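Glycoside Hydrolase (Bacteroides plebeius, PDB 5T3B) is a glycoside hydrolase of family 50 from a gut bacterium and, like relatives in that family, probably cleaves beta-1,4 linkages in agar-type galactans of marine algae. Local coordinates at residues N304-Y315 with N344-C355; Q189-E198 with Y231-F240. One frame throughout, in Å; residues are numbered along the deposited sequence.

Interaction 1: residues N304-Y315 with N344-C355. With EDO (1,2-ethanediol), chain L.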
loop_
_atom_site.group_PDB
_atom_site.type_symbol
_atom_site.label_atom_id
_atom_site.label_comp_id
_atom_site.label_asym_id
_atom_site.label_seq_id
_atom_site.Cartn_x
_atom_site.Cartn_y
_atom_site.Cartn_z
ATOM N N ASN A 304 -20.298 5.304 -10.652
ATOM C CA ASN A 304 -18.974 4.749 -10.796
ATOM C C ASN A 304 -18.217 5.481 -11.866
ATOM O O ASN A 304 -17.023 5.778 -11.677
ATOM C CB ASN A 304 -19.030 3.257 -11.058
ATOM C CG ASN A 304 -19.468 2.484 -9.847
ATOM O OD1 ASN A 304 -19.496 2.994 -8.719
ATOM N ND2 ASN A 304 -19.957 1.297 -10.092
ATOM N N GLU A 305 -18.855 5.771 -13.011
ATOM C CA GLU A 305 -18.221 6.551 -14.045
ATOM C C GLU A 305 -17.827 7.934 -13.585
ATOM O O GLU A 305 -16.716 8.404 -13.858
ATOM C CB GLU A 305 -19.134 6.656 -15.269
ATOM C CG GLU A 305 -18.420 7.305 -16.423
ATOM C CD GLU A 305 -19.248 7.381 -17.692
ATOM O OE1 GLU A 305 -20.375 6.841 -17.710
ATOM O OE2 GLU A 305 -18.761 8.033 -18.667
ATOM N N PHE A 306 -18.724 8.593 -12.857
ATOM C CA PHE A 306 -18.420 9.929 -12.348
ATOM C C PHE A 306 -17.225 9.909 -11.389
ATOM O O PHE A 306 -16.358 10.772 -11.460
ATOM C CB PHE A 306 -19.648 10.576 -11.685
ATOM C CG PHE A 306 -19.380 11.933 -11.151
ATOM C CD1 PHE A 306 -19.224 12.994 -11.998
ATOM C CD2 PHE A 306 -19.212 12.120 -9.808
ATOM C CE1 PHE A 306 -18.905 14.251 -11.477
ATOM C CE2 PHE A 306 -18.857 13.337 -9.281
ATOM C CZ PHE A 306 -18.749 14.435 -10.104
ATOM N N ALA A 307 -17.211 8.918 -10.476
ATOM C CA ALA A 307 -16.071 8.769 -9.604
ATOM C C ALA A 307 -14.764 8.603 -10.399
ATOM O O ALA A 307 -13.715 9.098 -10.018
ATOM C CB ALA A 307 -16.324 7.604 -8.636
ATOM N N GLY A 308 -14.825 7.839 -11.493
ATOM C CA GLY A 308 -13.706 7.699 -12.401
ATOM C C GLY A 308 -13.227 9.007 -13.008
ATOM O O GLY A 308 -12.035 9.217 -13.187
ATOM N N ILE A 309 -14.162 9.888 -13.390
ATOM C CA ILE A 309 -13.819 11.215 -13.904
ATOM C C ILE A 309 -13.104 12.024 -12.837
ATOM O O ILE A 309 -12.073 12.668 -13.101
ATOM C CB ILE A 309 -15.076 11.984 -14.426
ATOM C CG1 ILE A 309 -15.561 11.284 -15.702
ATOM C CG2 ILE A 309 -14.762 13.443 -14.606
ATOM C CD1 ILE A 309 -16.922 11.704 -16.085
ATOM N N CYS A 310 -13.593 11.939 -11.613
ATOM C CA CYS A 310 -12.919 12.593 -10.506
ATOM C C CYS A 310 -11.487 12.085 -10.333
ATOM O O CYS A 310 -10.531 12.833 -10.176
ATOM C CB CYS A 310 -13.706 12.356 -9.188
ATOM S SG CYS A 310 -15.300 13.105 -9.095
ATOM N N ALA A 311 -11.342 10.752 -10.411
ATOM C CA ALA A 311 -10.052 10.131 -10.309
ATOM C C ALA A 311 -9.143 10.544 -11.428
ATOM O O ALA A 311 -7.932 10.766 -11.217
ATOM C CB ALA A 311 -10.176 8.620 -10.194
ATOM N N GLU A 312 -9.685 10.598 -12.645
ATOM C CA GLU A 312 -8.897 11.056 -13.792
ATOM C C GLU A 312 -8.341 12.463 -13.570
ATOM O O GLU A 312 -7.137 12.697 -13.776
ATOM C CB GLU A 312 -9.766 11.002 -15.071
ATOM C CG GLU A 312 -9.221 11.795 -16.221
ATOM C CD GLU A 312 -8.303 11.010 -17.114
ATOM O OE1 GLU A 312 -7.549 11.702 -17.861
ATOM O OE2 GLU A 312 -8.371 9.739 -17.072
ATOM N N LYS A 313 -9.181 13.388 -13.098
ATOM C CA LYS A 313 -8.731 14.750 -12.889
ATOM C C LYS A 313 -7.696 14.832 -11.744
ATOM O O LYS A 313 -6.768 15.635 -11.781
ATOM C CB LYS A 313 -9.903 15.692 -12.627
ATOM C CG LYS A 313 -10.783 15.895 -13.837
ATOM C CD LYS A 313 -11.748 17.021 -13.569
ATOM C CE LYS A 313 -11.074 18.365 -13.699
ATOM N NZ LYS A 313 -10.486 18.724 -15.061
ATOM N N TYR A 314 -7.884 13.978 -10.729
ATOM C CA TYR A 314 -6.975 13.910 -9.601
ATOM C C TYR A 314 -5.591 13.393 -10.032
ATOM O O TYR A 314 -4.579 14.071 -9.887
ATOM C CB TYR A 314 -7.635 13.061 -8.519
ATOM C CG TYR A 314 -6.774 12.910 -7.305
ATOM C CD1 TYR A 314 -6.706 13.917 -6.352
ATOM C CD2 TYR A 314 -5.955 11.795 -7.142
ATOM C CE1 TYR A 314 -5.886 13.812 -5.239
ATOM C CE2 TYR A 314 -5.154 11.683 -6.017
ATOM C CZ TYR A 314 -5.073 12.709 -5.120
ATOM O OH TYR A 314 -4.271 12.581 -4.021
ATOM N N TYR A 315 -5.584 12.149 -10.532
ATOM C CA TYR A 315 -4.329 11.499 -10.835
ATOM C C TYR A 315 -3.573 12.175 -11.973
ATOM O O TYR A 315 -2.334 12.264 -11.913
ATOM C CB TYR A 315 -4.562 10.030 -11.163
ATOM C CG TYR A 315 -4.984 9.133 -10.000
ATOM C CD1 TYR A 315 -4.281 9.113 -8.787
ATOM C CD2 TYR A 315 -6.072 8.302 -10.134
ATOM C CE1 TYR A 315 -4.641 8.217 -7.808
ATOM C CE2 TYR A 315 -6.418 7.408 -9.151
ATOM C CZ TYR A 315 -5.710 7.389 -7.983
ATOM O OH TYR A 315 -6.098 6.484 -6.980
ATOM N N ASN A 344 -13.767 -0.189 -8.161
ATOM C CA ASN A 344 -14.392 0.561 -9.268
ATOM C C ASN A 344 -13.482 0.578 -10.454
ATOM O O ASN A 344 -12.460 1.256 -10.431
ATOM C CB ASN A 344 -14.709 1.974 -8.757
ATOM C CG ASN A 344 -15.356 2.871 -9.784
ATOM O OD1 ASN A 344 -15.362 2.576 -10.958
ATOM N ND2 ASN A 344 -15.869 3.999 -9.348
ATOM N N SER A 345 -13.858 -0.131 -11.524
ATOM C CA SER A 345 -13.031 -0.253 -12.684
ATOM C C SER A 345 -12.699 1.087 -13.304
ATOM O O SER A 345 -11.668 1.214 -13.923
ATOM C CB SER A 345 -13.661 -1.158 -13.732
ATOM O OG SER A 345 -14.913 -0.679 -14.149
ATOM N N TYR A 346 -13.615 2.075 -13.194
ATOM C CA TYR A 346 -13.317 3.369 -13.772
ATOM C C TYR A 346 -12.185 4.092 -13.056
ATOM O O TYR A 346 -11.415 4.841 -13.656
ATOM C CB TYR A 346 -14.536 4.288 -13.817
ATOM C CG TYR A 346 -15.643 3.790 -14.714
ATOM C CD1 TYR A 346 -15.637 4.106 -16.067
ATOM C CD2 TYR A 346 -16.699 3.071 -14.224
ATOM C CE1 TYR A 346 -16.666 3.691 -16.887
ATOM C CE2 TYR A 346 -17.750 2.673 -15.026
ATOM C CZ TYR A 346 -17.712 2.962 -16.361
ATOM O OH TYR A 346 -18.731 2.549 -17.151
ATOM N N ILE A 347 -12.114 3.905 -11.736
ATOM C CA ILE A 347 -11.039 4.519 -10.943
ATOM C C ILE A 347 -9.715 3.794 -11.237
ATOM O O ILE A 347 -8.681 4.423 -11.410
ATOM C CB ILE A 347 -11.373 4.487 -9.464
ATOM C CG1 ILE A 347 -12.540 5.417 -9.167
ATOM C CG2 ILE A 347 -10.173 4.866 -8.599
ATOM C CD1 ILE A 347 -13.011 5.397 -7.765
ATOM N N ILE A 348 -9.772 2.473 -11.285
ATOM C CA ILE A 348 -8.573 1.695 -11.619
ATOM C C ILE A 348 -8.060 2.077 -13.014
ATOM O O ILE A 348 -6.850 2.171 -13.210
ATOM C CB ILE A 348 -8.778 0.198 -11.472
ATOM C CG1 ILE A 348 -9.182 -0.166 -10.033
ATOM C CG2 ILE A 348 -7.539 -0.604 -11.837
ATOM C CD1 ILE A 348 -8.136 0.050 -8.948
ATOM N N LYS A 349 -8.970 2.279 -13.993
ATOM C CA LYS A 349 -8.560 2.729 -15.305
ATOM C C LYS A 349 -7.830 4.044 -15.242
ATOM O O LYS A 349 -6.740 4.223 -15.847
ATOM C CB LYS A 349 -9.741 2.810 -16.231
ATOM C CG LYS A 349 -9.317 3.234 -17.630
ATOM C CD LYS A 349 -10.513 3.081 -18.576
ATOM C CE LYS A 349 -10.086 3.443 -19.998
ATOM N NZ LYS A 349 -10.664 4.749 -20.359
ATOM N N ALA A 350 -8.405 5.001 -14.512
ATOM C CA ALA A 350 -7.724 6.284 -14.353
ATOM C C ALA A 350 -6.344 6.157 -13.701
ATOM O O ALA A 350 -5.358 6.739 -14.127
ATOM C CB ALA A 350 -8.619 7.227 -13.581
ATOM N N ALA A 351 -6.294 5.408 -12.608
ATOM C CA ALA A 351 -5.045 5.229 -11.890
ATOM C C ALA A 351 -4.014 4.560 -12.777
ATOM O O ALA A 351 -2.853 4.951 -12.722
ATOM C CB ALA A 351 -5.276 4.409 -10.659
ATOM N N GLY A 352 -4.422 3.587 -13.615
ATOM C CA GLY A 352 -3.418 2.958 -14.493
ATOM C C GLY A 352 -2.833 3.870 -15.537
ATOM O O GLY A 352 -1.712 3.628 -15.960
ATOM N N LYS A 353 -3.573 4.882 -15.927
ATOM C CA LYS A 353 -3.092 5.830 -16.977
ATOM C C LYS A 353 -2.078 6.761 -16.404
ATOM O O LYS A 353 -1.200 7.244 -17.122
ATOM C CB LYS A 353 -4.255 6.644 -17.541
ATOM C CG LYS A 353 -5.150 5.844 -18.409
ATOM C CD LYS A 353 -6.381 6.720 -18.819
ATOM C CE LYS A 353 -6.074 7.980 -19.552
ATOM N NZ LYS A 353 -7.402 8.680 -19.854
ATOM N N TYR A 354 -2.130 7.054 -15.110
ATOM C CA TYR A 354 -1.328 8.152 -14.482
ATOM C C TYR A 354 -0.383 7.779 -13.375
ATOM O O TYR A 354 0.663 8.369 -13.189
ATOM C CB TYR A 354 -2.298 9.300 -14.084
ATOM C CG TYR A 354 -3.028 9.862 -15.222
ATOM C CD1 TYR A 354 -2.309 10.603 -16.197
ATOM C CD2 TYR A 354 -4.354 9.646 -15.436
ATOM C CE1 TYR A 354 -2.950 11.174 -17.278
ATOM C CE2 TYR A 354 -5.000 10.178 -16.565
ATOM C CZ TYR A 354 -4.229 10.887 -17.512
ATOM O OH TYR A 354 -4.803 11.499 -18.598
ATOM N N CYS A 355 -0.712 6.800 -12.607
ATOM C CA CYS A 355 0.126 6.368 -11.514
ATOM C C CYS A 355 1.249 5.492 -12.084
ATOM O O CYS A 355 1.030 4.694 -12.993
ATOM C CB CYS A 355 -0.642 5.572 -10.473
ATOM S SG CYS A 355 -1.935 6.446 -9.630
HETATM C C1 EDO L . -17.701 -0.023 -12.631
HETATM O O1 EDO L . -17.773 -0.991 -13.673
HETATM C C2 EDO L . -17.708 -0.854 -11.388
HETATM O O2 EDO L . -16.464 -1.498 -11.210
#

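Interaction 2: residues Q189-E198 with Y231-F240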
loop_
_atom_site.group_PDB
_atom_site.type_symbol
_atom_site.label_atom_id
_atom_site.label_comp_id
_atom_site.label_asym_id
_atom_site.label_seq_id
_atom_site.Cartn_x
_atom_site.Cartn_y
_atom_site.Cartn_z
ATOM N N GLN A 189 12.519 4.960 1.288
ATOM C CA GLN A 189 11.312 5.592 1.854
ATOM C C GLN A 189 10.320 5.980 0.793
ATOM O O GLN A 189 10.689 6.382 -0.323
ATOM C CB GLN A 189 11.638 6.723 2.809
ATOM C CG GLN A 189 12.275 7.869 2.181
ATOM C CD GLN A 189 12.647 9.063 3.121
ATOM O OE1 GLN A 189 12.098 9.279 4.280
ATOM N NE2 GLN A 189 13.506 9.822 2.662
ATOM N N ALA A 190 9.056 5.921 1.173
ATOM C CA ALA A 190 7.971 6.373 0.318
ATOM C C ALA A 190 7.043 7.276 1.147
ATOM O O ALA A 190 6.177 6.758 1.890
ATOM C CB ALA A 190 7.189 5.241 -0.257
ATOM N N PRO A 191 7.276 8.589 1.159
ATOM C CA PRO A 191 6.473 9.491 1.974
ATOM C C PRO A 191 5.076 9.607 1.495
ATOM O O PRO A 191 4.773 9.429 0.305
ATOM C CB PRO A 191 7.170 10.843 1.869
ATOM C CG PRO A 191 7.810 10.742 0.509
ATOM C CD PRO A 191 8.311 9.318 0.412
ATOM N N SER A 192 4.178 9.909 2.423
ATOM C CA SER A 192 2.768 10.201 2.141
ATOM C C SER A 192 2.475 11.665 2.349
ATOM O O SER A 192 3.107 12.332 3.212
ATOM C CB SER A 192 1.875 9.287 2.972
ATOM O OG SER A 192 2.153 9.476 4.373
ATOM N N PHE A 193 1.634 12.198 1.483
ATOM C CA PHE A 193 1.178 13.574 1.464
ATOM C C PHE A 193 -0.347 13.587 1.541
ATOM O O PHE A 193 -1.027 12.570 1.495
ATOM C CB PHE A 193 1.655 14.261 0.183
ATOM C CG PHE A 193 3.160 14.419 0.112
ATOM C CD1 PHE A 193 3.983 13.396 -0.325
ATOM C CD2 PHE A 193 3.765 15.582 0.482
ATOM C CE1 PHE A 193 5.345 13.544 -0.395
ATOM C CE2 PHE A 193 5.117 15.740 0.387
ATOM C CZ PHE A 193 5.914 14.711 -0.009
ATOM N N SER A 194 -0.877 14.805 1.669
ATOM C CA SER A 194 -2.314 15.088 1.753
ATOM C C SER A 194 -2.661 16.192 0.743
ATOM O O SER A 194 -2.914 17.342 1.121
ATOM C CB SER A 194 -2.692 15.499 3.162
ATOM O OG SER A 194 -2.412 14.480 4.089
ATOM N N PHE A 195 -2.635 15.853 -0.551
ATOM C CA PHE A 195 -2.736 16.888 -1.572
ATOM C C PHE A 195 -4.074 17.658 -1.497
ATOM O O PHE A 195 -4.082 18.886 -1.637
ATOM C CB PHE A 195 -2.568 16.322 -2.971
ATOM C CG PHE A 195 -1.154 16.199 -3.458
ATOM C CD1 PHE A 195 -0.144 15.660 -2.692
ATOM C CD2 PHE A 195 -0.817 16.596 -4.748
ATOM C CE1 PHE A 195 1.142 15.504 -3.163
ATOM C CE2 PHE A 195 0.462 16.490 -5.203
ATOM C CZ PHE A 195 1.448 15.875 -4.454
ATOM N N LEU A 196 -5.185 16.952 -1.337
ATOM C CA LEU A 196 -6.459 17.658 -1.395
ATOM C C LEU A 196 -6.595 18.681 -0.247
ATOM O O LEU A 196 -7.018 19.828 -0.456
ATOM C CB LEU A 196 -7.612 16.664 -1.401
ATOM C CG LEU A 196 -7.704 15.855 -2.699
ATOM C CD1 LEU A 196 -8.521 14.606 -2.513
ATOM C CD2 LEU A 196 -8.269 16.684 -3.827
ATOM N N ALA A 197 -6.201 18.255 0.956
ATOM C CA ALA A 197 -6.197 19.151 2.115
ATOM C C ALA A 197 -5.273 20.305 1.920
ATOM O O ALA A 197 -5.592 21.450 2.314
ATOM C CB ALA A 197 -5.894 18.398 3.393
ATOM N N GLU A 198 -4.060 20.054 1.373
ATOM C CA GLU A 198 -3.125 21.139 1.187
ATOM C C GLU A 198 -3.651 22.156 0.148
ATOM O O GLU A 198 -3.401 23.370 0.277
ATOM C CB GLU A 198 -1.746 20.613 0.849
ATOM C CG GLU A 198 -1.105 19.962 2.059
ATOM C CD GLU A 198 -0.736 20.916 3.198
ATOM O OE1 GLU A 198 -0.696 22.072 3.004
ATOM O OE2 GLU A 198 -0.445 20.464 4.310
ATOM N N TYR A 231 3.101 22.630 -6.064
ATOM C CA TYR A 231 3.383 21.855 -4.852
ATOM C C TYR A 231 4.530 20.907 -5.104
ATOM O O TYR A 231 5.418 20.782 -4.269
ATOM C CB TYR A 231 2.113 21.138 -4.418
ATOM C CG TYR A 231 2.211 20.566 -3.008
ATOM C CD1 TYR A 231 2.445 21.373 -1.910
ATOM C CD2 TYR A 231 2.006 19.210 -2.777
ATOM C CE1 TYR A 231 2.489 20.849 -0.599
ATOM C CE2 TYR A 231 2.069 18.670 -1.503
ATOM C CZ TYR A 231 2.284 19.477 -0.431
ATOM O OH TYR A 231 2.331 18.979 0.832
ATOM N N LEU A 232 4.579 20.243 -6.254
ATOM C CA LEU A 232 5.702 19.371 -6.570
ATOM C C LEU A 232 7.048 20.051 -6.583
ATOM O O LEU A 232 8.030 19.435 -6.271
ATOM C CB LEU A 232 5.534 18.642 -7.903
ATOM C CG LEU A 232 4.932 17.220 -7.812
ATOM C CD1 LEU A 232 5.928 16.244 -7.216
ATOM C CD2 LEU A 232 3.601 17.163 -7.095
ATOM N N ASN A 233 7.024 21.335 -6.947
ATOM C CA ASN A 233 8.249 22.142 -6.968
ATOM C C ASN A 233 8.564 22.894 -5.678
ATOM O O ASN A 233 9.552 23.610 -5.607
ATOM C CB ASN A 233 8.239 23.055 -8.208
ATOM C CG ASN A 233 8.854 22.401 -9.401
ATOM O OD1 ASN A 233 9.319 21.262 -9.367
ATOM N ND2 ASN A 233 8.851 23.127 -10.512
ATOM N N SER A 234 7.741 22.670 -4.648
ATOM C CA SER A 234 7.883 23.370 -3.414
ATOM C C SER A 234 8.812 22.660 -2.460
ATOM O O SER A 234 9.230 21.511 -2.670
ATOM C CB SER A 234 6.502 23.547 -2.786
ATOM O OG SER A 234 6.078 22.378 -2.134
ATOM N N ASP A 235 8.997 23.291 -1.302
ATOM C CA ASP A 235 9.823 22.738 -0.234
ATOM C C ASP A 235 9.240 21.448 0.340
ATOM O O ASP A 235 9.963 20.647 0.966
ATOM C CB ASP A 235 10.042 23.776 0.910
ATOM C CG ASP A 235 10.973 24.929 0.542
ATOM O OD1 ASP A 235 11.766 24.831 -0.447
ATOM O OD2 ASP A 235 10.953 25.959 1.311
ATOM N N ALA A 236 7.967 21.187 0.090
ATOM C CA ALA A 236 7.373 19.905 0.586
ATOM C C ALA A 236 8.045 18.671 -0.030
ATOM O O ALA A 236 8.090 17.599 0.606
ATOM C CB ALA A 236 5.901 19.919 0.260
ATOM N N PHE A 237 8.592 18.846 -1.224
ATOM C CA PHE A 237 9.301 17.835 -1.911
ATOM C C PHE A 237 10.849 17.991 -1.904
ATOM O O PHE A 237 11.546 17.226 -2.513
ATOM C CB PHE A 237 8.798 17.605 -3.344
ATOM C CG PHE A 237 7.488 16.882 -3.413
ATOM C CD1 PHE A 237 7.475 15.532 -3.647
ATOM C CD2 PHE A 237 6.291 17.496 -3.197
ATOM C CE1 PHE A 237 6.306 14.812 -3.647
ATOM C CE2 PHE A 237 5.109 16.791 -3.212
ATOM C CZ PHE A 237 5.110 15.451 -3.427
ATOM N N GLY A 238 11.332 18.976 -1.165
ATOM C CA GLY A 238 12.748 19.321 -1.212
ATOM C C GLY A 238 13.693 18.207 -0.859
ATOM O O GLY A 238 14.663 17.988 -1.552
ATOM N N MET A 239 13.344 17.439 0.166
ATOM C CA MET A 239 14.259 16.346 0.545
ATOM C C MET A 239 14.087 15.060 -0.272
ATOM O O MET A 239 14.882 14.135 -0.184
ATOM C CB MET A 239 14.157 16.035 2.026
ATOM C CG MET A 239 12.889 15.382 2.444
ATOM S SD MET A 239 12.920 14.847 4.230
ATOM C CE MET A 239 13.252 16.286 5.018
ATOM N N PHE A 240 13.037 15.031 -1.088
ATOM C CA PHE A 240 12.679 13.840 -1.813
ATOM C C PHE A 240 13.069 13.865 -3.282
ATOM O O PHE A 240 13.375 12.828 -3.888
ATOM C CB PHE A 240 11.210 13.523 -1.687
ATOM C CG PHE A 240 10.734 13.406 -0.264
ATOM C CD1 PHE A 240 11.277 12.433 0.595
ATOM C CD2 PHE A 240 9.821 14.273 0.284
ATOM C CE1 PHE A 240 10.859 12.331 1.924
ATOM C CE2 PHE A 240 9.389 14.144 1.602
ATOM C CZ PHE A 240 9.921 13.174 2.412
HETATM O O HOH W 1 0.799 17.057 2.252
#

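Interaction 1: residues N304-Y315 with N344-C355
Ala311 CB sits against Ala350 CB (4.0 Å) and Ile347 CG2, the middle of a seam between two helices running almost parallel, their axes 19° apart and 7.7 Å at closest approach. Such closeness depends on Gly308, where any side chain would run into Tyr346 CB. Toward the C-terminal ends, Tyr315 sets its ring against the 345-354 helix, CE2 3.5 Å from Ala351 CB, while Cys355 SG lies over one face, displaced toward the ring's rim, a sulfur-aromatic contact 3.9 Å from the centroid. At the other end Tyr346 turns its ring face onto the backbone of Glu305, with CA 3.8 Å from the centroid; its hydroxyl bonds to Glu301. Asn344, CG anti to the backbone N, works both ways: ND2 donates nearly straight (169°) to Asn304 O at 3.1 Å, and OD1 accepts from Tyr346 N as the helix N-cap. At the polar edge, one of the two conformers modelled for Glu312 bends at chi2 (90°), taking Tyr354 OH on OE1 (2.9 Å) and bridging from OE2 to Lys353 NZ (3.1 Å); the other may not keep these bonds. Beyond the pair, Ile348 packs on helix 370-379, and Phe306 turns to helices 264-269 and 277-288.

Interaction 2: residues Q189-E198 with Y231-F240
Pro191 faces Phe240 at one end of this contact and Phe195 faces Tyr231 at the other, each pair with CA atoms 8.5 Å apart, so the segments run in opposite senses, spaced by side chains. Residues 191-194 link strand 188-190 to helix 195-203; 231-240 leaves helix 224-232 through an ST turn at Ser234 and a 3-10 turn. Phe193, with CG anti to its carbonyl carbon (chi1 -66°), lies over Phe237 in an offset stack, centroids 4.2 Å apart and planes at 10°. Leu232 CD1 covers the opposite face of Phe237. Tyr231 drives its ring edge into the face of Phe195 at 87°, a T-shaped pair with centroids 5.0 Å apart, while Leu232 CD2 meets Phe195 CZ at the ring edge (3.6 Å). Pro191 CG stands over the centre of the Phe240 ring, 3.6 Å from its centroid, and Met239 CG takes the other face. Were Phe240 replaced by an alanine, Pro191 would be likely to lose its CH-pi partner and a gap to open beside Phe193 CZ. A water bridges Ser194 N (2.9 Å) and Tyr231 OH (2.8 Å). With no direct hydrogen bond between the segments, their hold probably rests on apolar fit and burial.

In the fold
Interactions 1 and 2 follow in series along the chain, their centres 21 Å apart and each about 17 Å from the centre of the chain. They meet through Tyr314, whose CE1 packs 3.7 Å from Leu196 CG; its hydroxyl and Leu196 N both bond Asp252 OD2, tying helix 300-324 to the start of helix 195-203. Farther along helix 300-324, Ile318 touches Phe195, and Ala321 and Val322 touch Leu232, so one long helix serves both contacts. Both join parts of a fold consistent with the (beta/alpha)8 barrel of family 50. The 1,2-ethanediol on Ser345 probably came from the crystallisation liquor, so it is no evidence of a substrate site.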